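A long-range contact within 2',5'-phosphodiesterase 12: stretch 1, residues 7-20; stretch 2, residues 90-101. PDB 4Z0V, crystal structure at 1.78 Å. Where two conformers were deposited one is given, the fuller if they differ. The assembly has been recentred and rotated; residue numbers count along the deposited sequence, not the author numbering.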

# COMPACT_ATOMS: atom_id res chain seq x y z
N PRO A 7 4.29 32.51 11.39
CA PRO A 7 3.82 31.86 12.62
C PRO A 7 3.29 30.45 12.37
O PRO A 7 2.89 30.15 11.24
CB PRO A 7 2.70 32.79 13.13
CG PRO A 7 2.65 33.97 12.15
CD PRO A 7 3.30 33.48 10.89
N PRO A 8 3.28 29.54 13.40
CA PRO A 8 2.70 28.21 13.17
C PRO A 8 1.24 28.35 12.75
O PRO A 8 0.51 29.14 13.34
CB PRO A 8 2.86 27.51 14.53
CG PRO A 8 3.91 28.31 15.26
CD PRO A 8 3.70 29.71 14.80
N ALA A 9 0.85 27.67 11.67
CA ALA A 9 -0.51 27.75 11.13
C ALA A 9 -0.87 26.48 10.39
O ALA A 9 -0.03 25.90 9.72
CB ALA A 9 -0.64 28.95 10.20
N PHE A 10 -2.12 26.01 10.57
CA PHE A 10 -2.66 24.84 9.88
C PHE A 10 -3.17 25.33 8.53
O PHE A 10 -4.12 26.11 8.51
CB PHE A 10 -3.78 24.12 10.70
CG PHE A 10 -3.35 23.37 11.94
CD1 PHE A 10 -2.63 22.19 11.85
CD2 PHE A 10 -3.71 23.83 13.20
CE1 PHE A 10 -2.22 21.50 13.00
CE2 PHE A 10 -3.31 23.14 14.35
CZ PHE A 10 -2.56 21.98 14.24
N THR A 11 -2.51 24.94 7.41
CA THR A 11 -2.91 25.31 6.04
C THR A 11 -4.13 24.48 5.62
O THR A 11 -4.95 24.94 4.82
CB THR A 11 -1.77 25.13 5.05
OG1 THR A 11 -1.32 23.77 5.09
CG2 THR A 11 -0.62 26.07 5.33
N GLU A 12 -4.23 23.26 6.16
CA GLU A 12 -5.35 22.36 5.91
C GLU A 12 -5.72 21.76 7.24
O GLU A 12 -4.83 21.42 8.02
CB GLU A 12 -5.01 21.27 4.86
CG GLU A 12 -4.65 21.81 3.48
CD GLU A 12 -4.35 20.78 2.41
OE1 GLU A 12 -3.33 20.07 2.52
OE2 GLU A 12 -5.14 20.71 1.44
N LEU A 13 -7.00 21.76 7.55
CA LEU A 13 -7.57 21.19 8.77
C LEU A 13 -8.88 20.63 8.32
O LEU A 13 -9.75 21.40 7.89
CB LEU A 13 -7.69 22.25 9.89
CG LEU A 13 -8.03 21.69 11.25
CD1 LEU A 13 -6.89 20.86 11.79
CD2 LEU A 13 -8.34 22.79 12.22
N GLN A 14 -8.99 19.26 8.33
CA GLN A 14 -10.16 18.53 7.84
C GLN A 14 -10.43 17.26 8.65
O GLN A 14 -9.50 16.57 9.06
CB GLN A 14 -9.98 18.13 6.36
CG GLN A 14 -9.94 19.29 5.37
CD GLN A 14 -10.01 18.85 3.92
OE1 GLN A 14 -10.69 17.89 3.55
NE2 GLN A 14 -9.36 19.61 3.06
N LEU A 15 -11.71 16.92 8.82
CA LEU A 15 -12.11 15.70 9.52
C LEU A 15 -12.74 14.74 8.52
O LEU A 15 -13.33 15.22 7.54
CB LEU A 15 -13.11 16.02 10.67
CG LEU A 15 -12.59 16.71 11.92
CD1 LEU A 15 -13.75 17.09 12.83
CD2 LEU A 15 -11.66 15.82 12.70
N PRO A 16 -12.71 13.40 8.74
CA PRO A 16 -13.44 12.51 7.83
C PRO A 16 -14.95 12.76 7.88
O PRO A 16 -15.47 13.35 8.84
CB PRO A 16 -13.11 11.10 8.34
CG PRO A 16 -12.69 11.31 9.75
CD PRO A 16 -12.06 12.65 9.83
N ARG A 17 -15.65 12.35 6.82
CA ARG A 17 -17.11 12.52 6.69
C ARG A 17 -17.88 11.41 7.31
O ARG A 17 -19.08 11.54 7.53
CB ARG A 17 -17.50 12.57 5.21
CG ARG A 17 -16.97 13.77 4.55
CD ARG A 17 -17.70 14.06 3.28
NE ARG A 17 -17.07 15.24 2.74
CZ ARG A 17 -17.46 16.47 3.02
NH1 ARG A 17 -16.78 17.50 2.56
NH2 ARG A 17 -18.56 16.69 3.74
N TYR A 18 -17.21 10.28 7.46
CA TYR A 18 -17.74 9.04 7.99
C TYR A 18 -16.92 8.70 9.23
O TYR A 18 -15.70 8.57 9.14
CB TYR A 18 -17.63 7.96 6.89
CG TYR A 18 -18.58 6.78 6.99
CD1 TYR A 18 -19.15 6.22 5.85
CD2 TYR A 18 -18.84 6.18 8.22
CE1 TYR A 18 -20.02 5.14 5.94
CE2 TYR A 18 -19.72 5.10 8.32
CZ TYR A 18 -20.30 4.58 7.18
OH TYR A 18 -21.15 3.50 7.29
N ILE A 19 -17.57 8.67 10.39
CA ILE A 19 -16.90 8.36 11.65
C ILE A 19 -17.60 7.14 12.25
O ILE A 19 -18.82 7.18 12.43
CB ILE A 19 -16.91 9.60 12.59
CG1 ILE A 19 -15.99 10.71 12.03
CG2 ILE A 19 -16.51 9.18 14.01
CD1 ILE A 19 -16.10 12.04 12.71
N MET A 20 -16.83 6.08 12.58
CA MET A 20 -17.39 4.86 13.17
C MET A 20 -16.78 4.53 14.50
O MET A 20 -15.57 4.71 14.68
CB MET A 20 -17.19 3.64 12.25
CG MET A 20 -17.91 3.76 10.96
SD MET A 20 -17.72 2.31 9.91
CE MET A 20 -16.14 2.29 9.69
N GLY A 90 0.67 29.34 17.35
CA GLY A 90 -0.06 30.18 16.41
C GLY A 90 -1.49 30.28 16.90
O GLY A 90 -1.79 29.89 18.04
N HIS A 91 -2.39 30.73 16.04
CA HIS A 91 -3.80 30.89 16.41
C HIS A 91 -4.50 29.53 16.44
O HIS A 91 -4.30 28.68 15.56
CB HIS A 91 -4.49 31.88 15.46
CG HIS A 91 -4.09 33.31 15.72
ND1 HIS A 91 -3.13 33.95 14.94
CD2 HIS A 91 -4.50 34.15 16.69
CE1 HIS A 91 -3.02 35.17 15.44
NE2 HIS A 91 -3.82 35.34 16.50
N SER A 92 -5.26 29.27 17.52
CA SER A 92 -5.96 28.00 17.70
C SER A 92 -7.09 27.84 16.71
O SER A 92 -7.68 28.83 16.24
CB SER A 92 -6.52 27.89 19.12
OG SER A 92 -5.49 28.05 20.08
N ARG A 93 -7.37 26.59 16.37
CA ARG A 93 -8.43 26.26 15.42
C ARG A 93 -9.32 25.20 16.02
O ARG A 93 -8.85 24.39 16.82
CB ARG A 93 -7.80 25.71 14.12
CG ARG A 93 -6.91 26.71 13.35
CD ARG A 93 -7.70 27.66 12.46
NE ARG A 93 -8.70 26.96 11.65
CZ ARG A 93 -8.47 26.42 10.45
NH1 ARG A 93 -9.44 25.78 9.82
NH2 ARG A 93 -7.28 26.52 9.89
N GLU A 94 -10.59 25.16 15.63
CA GLU A 94 -11.49 24.11 16.12
C GLU A 94 -12.30 23.63 14.95
O GLU A 94 -12.61 24.43 14.05
CB GLU A 94 -12.39 24.60 17.28
CG GLU A 94 -11.62 24.86 18.59
CD GLU A 94 -12.42 24.94 19.89
OE1 GLU A 94 -13.59 25.39 19.85
OE2 GLU A 94 -11.86 24.58 20.95
N LEU A 95 -12.60 22.33 14.91
CA LEU A 95 -13.36 21.74 13.83
C LEU A 95 -14.31 20.69 14.37
O LEU A 95 -13.87 19.80 15.08
CB LEU A 95 -12.38 21.12 12.81
CG LEU A 95 -12.95 20.60 11.49
CD1 LEU A 95 -13.88 21.61 10.85
CD2 LEU A 95 -11.86 20.27 10.56
N GLU A 96 -15.59 20.81 14.00
CA GLU A 96 -16.62 19.86 14.43
C GLU A 96 -16.94 18.91 13.32
O GLU A 96 -16.94 19.32 12.16
CB GLU A 96 -17.93 20.58 14.81
CG GLU A 96 -17.82 21.63 15.90
CD GLU A 96 -19.10 22.41 16.11
OE1 GLU A 96 -20.18 21.94 15.67
OE2 GLU A 96 -19.03 23.47 16.76
N SER A 97 -17.26 17.66 13.67
CA SER A 97 -17.71 16.70 12.67
C SER A 97 -19.13 17.12 12.23
O SER A 97 -19.88 17.67 13.03
CB SER A 97 -17.72 15.29 13.25
OG SER A 97 -18.73 15.13 14.22
N VAL A 98 -19.46 16.87 10.98
CA VAL A 98 -20.81 17.21 10.49
C VAL A 98 -21.72 16.00 10.77
O VAL A 98 -22.90 16.16 11.07
CB VAL A 98 -20.73 17.61 8.99
CG1 VAL A 98 -22.12 17.75 8.38
CG2 VAL A 98 -19.95 18.91 8.83
N CYS A 99 -21.13 14.80 10.76
CA CYS A 99 -21.80 13.52 11.02
C CYS A 99 -21.74 13.18 12.49
O CYS A 99 -20.83 13.62 13.17
CB CYS A 99 -21.09 12.43 10.21
SG CYS A 99 -19.32 12.28 10.62
N VAL A 100 -22.65 12.29 12.95
CA VAL A 100 -22.55 11.70 14.28
C VAL A 100 -21.73 10.40 14.14
O VAL A 100 -21.65 9.82 13.04
CB VAL A 100 -23.92 11.44 14.96
CG1 VAL A 100 -24.67 12.76 15.22
CG2 VAL A 100 -24.77 10.44 14.16
N VAL A 101 -21.16 9.92 15.25
CA VAL A 101 -20.48 8.64 15.28
C VAL A 101 -21.53 7.55 14.96
O VAL A 101 -22.67 7.60 15.47
CB VAL A 101 -19.85 8.43 16.68
CG1 VAL A 101 -19.27 7.01 16.83
CG2 VAL A 101 -18.80 9.51 16.98
O HOH W 1 -1.35 31.10 13.39
O HOH W 2 -17.08 16.30 9.33
O HOH W 3 -20.42 9.00 10.46

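Two stretches run side by side in roughly the same direction here, their strands 12-14 and 93-96 inclined at 31° and approaching no closer than 8.1 Å between axes. That spacing is too wide for backbone pairing, and side chains fill the gap. Three residues cover the most surface: Arg93, Leu95 and Ile19.

Arg93 suits its exposed position because its long aliphatic portion can pack against apolar neighbours, while a residue this exposed need not bury its charge. With chi1, chi2 and chi3 all m, the chain folds back over stretch 1. Its CB lies 3.5 Å from Leu13 CD2, and the same methyl sits over one face of the guanidinium, where a flat, delocalised group accepts an apolar neighbour readily. Arg93 CG meets the Phe10 ring at its edge, 4.3 Å from Phe10 CD2. Near the plane of the guanidinium, Arg93 NH2 stands 3.5 Å from Phe10 O.

Leu95 points toward stretch 1 and lies between two leucines of stretch 1, Leu13 and Leu15. Its CD2 is 4.1 Å from Leu13 CG, and its CG is 3.8 Å from Leu15 CD1. The alternation of an extended chain brings Leu13 and Leu15 to the same side while Gln14 points away, so the backbone of Gln14 is left open to contact: its CA is 3.6 Å from Leu95 CD2. A branched, apolar side chain fits such a place, since it needs no polar partner and offers methyl groups to several neighbours. Leu15 CD1 also reaches the backbone of stretch 2, 3.5 Å from Leu95 O.

Ile19 is buried, and its two branches serve different neighbours. CD1 lies 3.7 Å from Ser97 CB and 3.8 Å from Cys99 SG, whereas Ile19 CG2 packs 3.8 Å from Val101 CG2. Ser97 can sit in this apolar setting because its hydroxyl is satisfied: OG donates to Cys99 O at 2.8 Å, leaving CB to meet the isoleucine. The short side chain of Cys99 also brings SG to 3.2 Å from Arg17 O.

No clear direct hydrogen bond joins the stretches, but water links their backbones. Water 1 donates to Pro8 O at 2.7 Å and accepts from His91 N at 2.9 Å; water 3 accepts from Ile19 N at 2.9 Å and lies 3.0 Å from Val100 O. Beside the first bridge, Gly90 CA makes a nearly linear CA-H...O contact with Pro8 O at 3.3 Å. Glycine suits this spot, for an ideal CB would fall 1.8 Å from Pro8 O.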